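Local structure of cell wall surface anchor family protein (Streptococcus agalactiae, 3PHS) at residues 65-68 with 69-73. The protein serves as the minor pilin GBS52 of the pilus of a Gram-positive pathogen, where an IgG-like domain mediates adhesion to lung epithelial cells. Residues are numbered along the deposited sequence; the frame is centred on the assembly and turned at random.
Sequences NSLT and ITELK
Thr68 and Glu71 grip each other where the chain turns from a short loop into helix 69-75. The amide N of Thr68 gives its hydrogen to OE1 of Glu71 in a nearly straight bond of 2.9 Å (167° at the hydrogen). The oxygen is used on its anti side, with the donor 26° out of the carboxylate plane. Glu71 reaches back this far because CG stands beside its own backbone N, anti to the carbonyl carbon (chi1 -65°), and the chain beyond CG runs extended. In return, OG1 of Thr68 accepts a weak bond from the amide N of Glu71 at 3.4 Å. This reciprocal pair is a capping box with Thr68 as the N-cap, a common way of satisfying amides at the N-terminus of a helix, here those of the N-cap residue and of the third residue after it. The first turn is closed as well by Leu72 N, which donates to Thr68 O at 3.1 Å.

On the inner flank the contact is apolar and close-packed. There CB of Leu67 rests on CD2 of Leu72 at 3.8 Å and lies almost as close to CB of Glu71, while CD2 of Leu67 passes 3.9 Å from OE1 of Glu71. Leu72, buried, also lies against Tyr101 and Leu103 of strand 98-106, and so seats the helix on the antiparallel sheet. The flank facing solvent is looser: the exposed Thr70 brings its OG1 no nearer than 3.5 Å to OG1 of Thr68, and Ser66, likewise exposed, turns its hydroxyl back to His63 O in the preceding helix.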
ATOM      1  N   ASN A  65      -4.032  -5.802 -14.499  1.00 14.62           N
ATOM      2  CA  ASN A  65      -3.302  -5.167 -13.394  1.00 15.75           C
ATOM      3  C   ASN A  65      -2.771  -3.775 -13.746  1.00 16.38           C
ATOM      4  O   ASN A  65      -2.508  -2.967 -12.848  1.00 17.06           O
ATOM      5  CB  ASN A  65      -2.135  -6.047 -12.942  1.00 15.76           C
ATOM      6  CG  ASN A  65      -2.564  -7.202 -12.030  1.00 17.66           C
ATOM      7  OD1 ASN A  65      -3.622  -7.168 -11.399  1.00 19.75           O
ATOM      8  ND2 ASN A  65      -1.708  -8.220 -11.940  1.00 17.87           N
ATOM      9  N   SER A  66      -2.625  -3.508 -15.046  1.00 17.16           N
ATOM     10  CA  SER A  66      -2.100  -2.220 -15.556  1.00 17.41           C
ATOM     11  C   SER A  66      -3.161  -1.114 -15.613  1.00 17.47           C
ATOM     12  O   SER A  66      -2.827   0.068 -15.706  1.00 17.42           O
ATOM     13  CB  SER A  66      -1.473  -2.411 -16.948  1.00 17.77           C
ATOM     14  OG  SER A  66      -2.460  -2.467 -17.975  1.00 20.08           O
ATOM     15  N   LEU A  67      -4.435  -1.502 -15.548  1.00 17.00           N
ATOM     16  CA  LEU A  67      -5.555  -0.574 -15.660  1.00 16.89           C
ATOM     17  C   LEU A  67      -5.840   0.172 -14.364  1.00 17.13           C
ATOM     18  O   LEU A  67      -5.744  -0.402 -13.273  1.00 16.62           O
ATOM     19  CB  LEU A  67      -6.822  -1.309 -16.093  1.00 17.13           C
ATOM     20  CG  LEU A  67      -6.727  -2.122 -17.379  1.00 17.30           C
ATOM     21  CD1 LEU A  67      -8.083  -2.759 -17.671  1.00 17.82           C
ATOM     22  CD2 LEU A  67      -6.260  -1.237 -18.542  1.00 19.35           C
ATOM     23  N   THR A  68      -6.176   1.461 -14.479  1.00 16.91           N
ATOM     24  CA  THR A  68      -6.663   2.199 -13.321  1.00 17.69           C
ATOM     25  C   THR A  68      -8.071   1.715 -12.959  1.00 16.94           C
ATOM     26  O   THR A  68      -8.759   1.041 -13.769  1.00 16.51           O
ATOM     27  CB  THR A  68      -6.712   3.752 -13.568  1.00 17.68           C
ATOM     28  OG1 THR A  68      -7.788   4.058 -14.462  1.00 20.03           O
ATOM     29  CG2 THR A  68      -5.394   4.275 -14.134  1.00 20.10           C
ATOM     30  N   ILE A  69      -8.521   2.086 -11.760  1.00 16.82           N
ATOM     31  CA  ILE A  69      -9.807   1.636 -11.264  1.00 17.46           C
ATOM     32  C   ILE A  69     -10.963   1.991 -12.195  1.00 17.11           C
ATOM     33  O   ILE A  69     -11.843   1.160 -12.456  1.00 16.96           O
ATOM     34  CB  ILE A  69     -10.067   2.064  -9.786  1.00 17.75           C
ATOM     35  CG1 ILE A  69     -11.307   1.351  -9.239  1.00 19.85           C
ATOM     36  CG2 ILE A  69     -10.198   3.595  -9.650  1.00 18.58           C
ATOM     37  CD1 ILE A  69     -11.264   1.140  -7.706  1.00 21.19           C
ATOM     38  N   THR A  70     -10.955   3.207 -12.731  1.00 16.90           N
ATOM     39  CA  THR A  70     -12.034   3.598 -13.653  1.00 17.03           C
ATOM     40  C   THR A  70     -11.911   2.910 -14.994  1.00 17.25           C
ATOM     41  O   THR A  70     -12.929   2.641 -15.631  1.00 18.47           O
ATOM     42  CB  THR A  70     -12.153   5.146 -13.830  1.00 16.46           C
ATOM     43  OG1 THR A  70     -10.929   5.672 -14.366  1.00 16.82           O
ATOM     44  CG2 THR A  70     -12.492   5.814 -12.478  1.00 16.65           C
ATOM     45  N   GLU A  71     -10.688   2.580 -15.406  1.00 16.88           N
ATOM     46  CA  GLU A  71     -10.463   1.854 -16.669  1.00 17.56           C
ATOM     47  C   GLU A  71     -11.036   0.424 -16.641  1.00 17.28           C
ATOM     48  O   GLU A  71     -11.464  -0.106 -17.679  1.00 16.77           O
ATOM     49  CB  GLU A  71      -8.969   1.818 -17.034  1.00 18.57           C
ATOM     50  CG  GLU A  71      -8.401   3.210 -17.332  1.00 20.74           C
ATOM     51  CD  GLU A  71      -6.940   3.216 -17.751  1.00 24.46           C
ATOM     52  OE1 GLU A  71      -6.103   2.435 -17.219  1.00 21.60           O
ATOM     53  OE2 GLU A  71      -6.630   4.043 -18.631  1.00 28.33           O
ATOM     54  N   LEU A  72     -11.034  -0.174 -15.452  1.00 16.07           N
ATOM     55  CA  LEU A  72     -11.575  -1.521 -15.240  1.00 16.24           C
ATOM     56  C   LEU A  72     -13.023  -1.526 -15.708  1.00 16.63           C
ATOM     57  O   LEU A  72     -13.439  -2.400 -16.468  1.00 16.74           O
ATOM     58  CB  LEU A  72     -11.488  -1.915 -13.758  1.00 15.54           C
ATOM     59  CG  LEU A  72     -10.085  -2.067 -13.134  1.00 16.43           C
ATOM     60  CD1 LEU A  72     -10.206  -2.333 -11.624  1.00 13.94           C
ATOM     61  CD2 LEU A  72      -9.267  -3.182 -13.796  1.00 13.88           C
ATOM     62  N   LYS A  73     -13.776  -0.525 -15.261  1.00 17.65           N
ATOM     63  CA  LYS A  73     -15.195  -0.384 -15.615  1.00 19.14           C
ATOM     64  C   LYS A  73     -15.368  -0.272 -17.145  1.00 19.72           C
ATOM     65  O   LYS A  73     -16.225  -0.967 -17.746  1.00 19.75           O
ATOM     66  CB  LYS A  73     -15.782   0.835 -14.882  1.00 19.24           C
ATOM     67  CG  LYS A  73     -17.237   1.217 -15.225  1.00 21.47           C
ATOM     68  CD  LYS A  73     -18.228   0.206 -14.689  1.00 24.78           C
ATOM     69  CE  LYS A  73     -19.674   0.585 -15.030  1.00 26.38           C
ATOM     70  NZ  LYS A  73     -20.640  -0.284 -14.275  1.00 26.62           N
TER